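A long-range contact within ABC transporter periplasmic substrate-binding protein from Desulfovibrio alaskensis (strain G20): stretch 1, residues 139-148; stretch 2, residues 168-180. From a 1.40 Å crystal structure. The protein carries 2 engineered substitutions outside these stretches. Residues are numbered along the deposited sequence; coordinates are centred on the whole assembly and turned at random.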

# COMPACT_ATOMS: atom_id res chain seq x y z
N VAL A 139 4.20 1.47 18.44
CA VAL A 139 2.78 1.65 18.31
C VAL A 139 2.23 0.96 17.07
O VAL A 139 2.60 1.25 15.94
CB VAL A 139 2.40 3.14 18.29
CG1 VAL A 139 0.95 3.27 18.39
CG2 VAL A 139 3.07 3.94 19.39
N SER A 140 1.38 -0.04 17.30
CA SER A 140 0.63 -0.80 16.29
C SER A 140 -0.76 -0.17 16.04
O SER A 140 -1.42 0.22 17.05
CB SER A 140 0.42 -2.28 16.80
OG SER A 140 -0.31 -3.07 15.95
N ARG A 141 -1.23 -0.27 14.82
CA ARG A 141 -2.63 0.05 14.47
C ARG A 141 -3.62 -0.82 15.30
O ARG A 141 -4.67 -0.31 15.70
CB ARG A 141 -2.87 -0.17 13.01
CG ARG A 141 -2.13 0.77 12.05
CD ARG A 141 -2.81 2.11 11.99
NE ARG A 141 -4.14 1.95 11.39
CZ ARG A 141 -4.43 1.92 10.12
NH1 ARG A 141 -3.55 2.14 9.15
NH2 ARG A 141 -5.70 1.71 9.75
N GLY A 142 -3.29 -2.10 15.56
CA GLY A 142 -4.21 -3.03 16.28
C GLY A 142 -5.64 -3.08 15.75
O GLY A 142 -6.54 -3.28 16.54
N ASP A 143 -5.85 -2.95 14.44
CA ASP A 143 -7.22 -2.84 13.89
C ASP A 143 -7.53 -3.76 12.73
O ASP A 143 -8.60 -3.59 12.09
CB ASP A 143 -7.48 -1.37 13.49
CG ASP A 143 -6.69 -0.93 12.30
OD1 ASP A 143 -5.71 -1.59 11.88
OD2 ASP A 143 -6.99 0.17 11.84
N ASN A 144 -6.67 -4.73 12.47
CA ASN A 144 -6.79 -5.65 11.35
C ASN A 144 -6.84 -5.00 9.98
O ASN A 144 -7.23 -5.63 9.00
CB ASN A 144 -7.98 -6.64 11.56
CG ASN A 144 -8.12 -7.12 12.99
OD1 ASN A 144 -9.09 -6.77 13.68
ND2 ASN A 144 -7.18 -7.92 13.45
N SER A 145 -6.42 -3.74 9.89
CA SER A 145 -6.23 -3.16 8.59
C SER A 145 -5.14 -3.81 7.77
O SER A 145 -4.29 -4.54 8.28
CB SER A 145 -5.88 -1.66 8.74
OG SER A 145 -4.67 -1.48 9.52
N GLY A 146 -5.05 -3.45 6.49
CA GLY A 146 -3.97 -3.85 5.67
C GLY A 146 -2.60 -3.44 6.25
O GLY A 146 -1.65 -4.22 6.25
N THR A 147 -2.55 -2.22 6.73
CA THR A 147 -1.31 -1.71 7.35
C THR A 147 -0.98 -2.59 8.60
O THR A 147 0.21 -2.97 8.83
CB THR A 147 -1.49 -0.22 7.74
OG1 THR A 147 -1.69 0.54 6.53
CG2 THR A 147 -0.28 0.30 8.46
N HIS A 148 -1.98 -2.86 9.44
CA HIS A 148 -1.77 -3.68 10.63
C HIS A 148 -1.24 -5.07 10.30
O HIS A 148 -0.24 -5.53 10.84
CB HIS A 148 -3.08 -3.85 11.39
CG HIS A 148 -2.89 -4.53 12.69
ND1 HIS A 148 -3.94 -5.21 13.29
CD2 HIS A 148 -1.81 -4.71 13.50
CE1 HIS A 148 -3.52 -5.71 14.43
NE2 HIS A 148 -2.22 -5.44 14.59
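Stretch 2, residues 168-180: WYVQTGQGMLRTI

Stretch 2 lies on stretch 1 as a short parallel beta pairing that runs on into neighbouring loop segments, where the side chain of Arg141 reaches across to the start of a helix. Residues 169-171 form the strand of stretch 2, and it runs in the same direction as the strand that ends at Val139 and Ser140. Val139 pairs with Val170 and Ser140 with Gln171, each at a CA-CA distance of 4.7 Å. Ser140 supplies both backbone hydrogen bonds of the ladder. Its N donates to Val170 O at 2.7 Å, and its O accepts from Thr172 N at 2.9 Å. Both are close to linear. Two CA-H...O contacts support the pairing: Val139 CA to Val170 O at 3.5 Å and Gln171 CA to Ser140 O at 3.4 Å.

The side chains of Val139 and Val170 share one face of the sheet, with CG1 of Val139 4.1 Å from CG1 of Val170. Val139 CG1 also packs on Thr172 CG2 at 3.4 Å, in the loop, and on Thr179 CG2 at 3.7 Å, in the helix. Ser140 and Gln171 point to the other face. There, water 2 joins the stretches, lying 2.8 Å from each of His148 NE2, Tyr169 OH and Gln171 NE2.

Beyond the strands the two chains stay close. Gly142 and Gly173 lie 4.6 Å apart, CA to CA, and both have positive phi, which favours glycine. A CB on Gly142 would also clash with Gln171 CB. Arg141 O accepts two weak hydrogen bonds, from Gly173 N at 2.8 Å and from Gln174 N at 3.3 Å.

The CA-to-CB bond of Arg141 points away overall, but the side chain folds back, with chi1 to chi3 all m. Its NE donates to Gln174 O at 2.9 Å, near the guanidinium plane. The start of the helix lies over one guanidinium face, with Gly175 C 3.4 Å and Met176 N 3.5 Å from Arg141 NE. Arg141 NH1 makes a weak hydrogen bond to Met176 SD at 3.6 Å. Within stretch 1, a salt bridge from Arg141 NH2 to Asp143 OD2 at 2.9 Å helps hold this group.

Gly175 is the N-cap of the helix that begins at Met176. Thr179 points its CB toward stretch 1, and its OG1 sits 3.5 Å from Arg141 CD. Farther along stretch 1, Thr147 CG2 meets Met176 SD at 3.8 Å. The contact buries 642 Å² in all, summed over both sides.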

# COMPACT_ATOMS: atom_id res chain seq x y z
N TRP A 168 5.55 -2.42 26.31
CA TRP A 168 6.07 -1.35 25.44
C TRP A 168 5.33 -1.33 24.09
O TRP A 168 5.48 -0.35 23.36
CB TRP A 168 7.60 -1.41 25.25
CG TRP A 168 8.10 -2.69 24.82
CD1 TRP A 168 8.61 -3.69 25.64
CD2 TRP A 168 8.15 -3.25 23.49
NE1 TRP A 168 8.91 -4.78 24.94
CE2 TRP A 168 8.67 -4.56 23.60
CE3 TRP A 168 7.75 -2.80 22.17
CZ2 TRP A 168 8.82 -5.37 22.57
CZ3 TRP A 168 7.98 -3.63 21.09
CH2 TRP A 168 8.52 -4.91 21.26
N TYR A 169 4.63 -2.38 23.74
CA TYR A 169 3.93 -2.55 22.53
C TYR A 169 2.49 -2.09 22.61
O TYR A 169 1.72 -2.68 23.41
CB TYR A 169 3.94 -4.01 22.12
CG TYR A 169 3.40 -4.36 20.71
CD1 TYR A 169 4.13 -4.04 19.54
CD2 TYR A 169 2.20 -4.95 20.53
CE1 TYR A 169 3.65 -4.40 18.30
CE2 TYR A 169 1.72 -5.30 19.31
CZ TYR A 169 2.45 -5.01 18.13
OH TYR A 169 2.00 -5.41 16.93
N VAL A 170 2.18 -0.98 21.98
CA VAL A 170 0.88 -0.25 22.11
C VAL A 170 0.04 -0.59 20.89
O VAL A 170 0.50 -0.54 19.75
CB VAL A 170 1.17 1.26 22.18
CG1 VAL A 170 -0.16 2.01 22.18
CG2 VAL A 170 2.03 1.65 23.35
N GLN A 171 -1.21 -0.97 21.09
CA GLN A 171 -2.17 -1.26 20.02
C GLN A 171 -3.31 -0.22 20.12
O GLN A 171 -4.04 -0.17 21.09
CB GLN A 171 -2.73 -2.66 20.16
CG GLN A 171 -1.66 -3.73 20.00
CD GLN A 171 -2.14 -5.15 20.12
OE1 GLN A 171 -2.51 -5.51 21.20
NE2 GLN A 171 -2.18 -5.92 19.05
N THR A 172 -3.37 0.72 19.18
CA THR A 172 -4.32 1.81 19.30
C THR A 172 -5.76 1.42 19.02
O THR A 172 -6.67 2.07 19.52
CB THR A 172 -3.90 2.97 18.35
OG1 THR A 172 -3.99 2.54 17.03
CG2 THR A 172 -2.48 3.45 18.71
N GLY A 173 -5.95 0.52 18.10
CA GLY A 173 -7.22 0.23 17.52
C GLY A 173 -7.72 1.36 16.65
O GLY A 173 -8.91 1.39 16.33
N GLN A 174 -6.83 2.21 16.14
CA GLN A 174 -7.22 3.41 15.36
C GLN A 174 -6.55 3.47 14.03
O GLN A 174 -5.69 2.64 13.74
CB GLN A 174 -6.92 4.66 16.15
CG GLN A 174 -7.66 4.78 17.47
CD GLN A 174 -7.26 6.00 18.27
OE1 GLN A 174 -6.23 6.03 18.96
NE2 GLN A 174 -8.10 7.06 18.21
N GLY A 175 -6.95 4.42 13.16
CA GLY A 175 -6.34 4.63 11.91
C GLY A 175 -4.95 5.20 11.95
O GLY A 175 -4.33 5.43 12.99
N MET A 176 -4.44 5.39 10.75
CA MET A 176 -3.01 5.70 10.62
C MET A 176 -2.63 7.01 11.25
O MET A 176 -1.62 7.10 12.03
CB MET A 176 -2.51 5.60 9.19
CG MET A 176 -1.04 5.48 9.03
SD MET A 176 -0.38 3.89 9.55
CE MET A 176 0.26 4.35 11.17
N LEU A 177 -3.35 8.11 10.96
CA LEU A 177 -2.99 9.38 11.54
C LEU A 177 -3.07 9.40 13.04
O LEU A 177 -2.15 9.87 13.77
CB LEU A 177 -3.87 10.50 10.92
CG LEU A 177 -3.45 10.98 9.54
CD1 LEU A 177 -4.54 11.94 9.03
CD2 LEU A 177 -2.07 11.67 9.58
N ARG A 178 -4.08 8.80 13.60
CA ARG A 178 -4.23 8.72 15.03
C ARG A 178 -3.03 7.93 15.66
O ARG A 178 -2.54 8.27 16.74
CB ARG A 178 -5.50 8.06 15.44
CG ARG A 178 -6.77 8.92 15.24
CD ARG A 178 -6.78 10.13 16.17
NE ARG A 178 -8.13 10.69 16.16
CZ ARG A 178 -8.59 11.73 16.87
NH1 ARG A 178 -7.79 12.45 17.62
NH2 ARG A 178 -9.88 12.06 16.76
N THR A 179 -2.64 6.89 15.01
CA THR A 179 -1.60 6.01 15.55
C THR A 179 -0.30 6.75 15.50
O THR A 179 0.51 6.63 16.44
CB THR A 179 -1.61 4.73 14.71
OG1 THR A 179 -2.85 4.03 14.93
CG2 THR A 179 -0.44 3.80 14.99
N ILE A 180 -0.05 7.50 14.42
CA ILE A 180 1.13 8.36 14.36
C ILE A 180 1.14 9.30 15.53
O ILE A 180 2.19 9.50 16.18
CB ILE A 180 1.19 9.10 13.05
CG1 ILE A 180 1.63 8.17 11.94
CG2 ILE A 180 2.20 10.27 13.14
CD1 ILE A 180 1.54 8.79 10.52
O HOH W 1 -9.08 1.65 12.85
O HOH W 2 -0.69 -6.31 16.72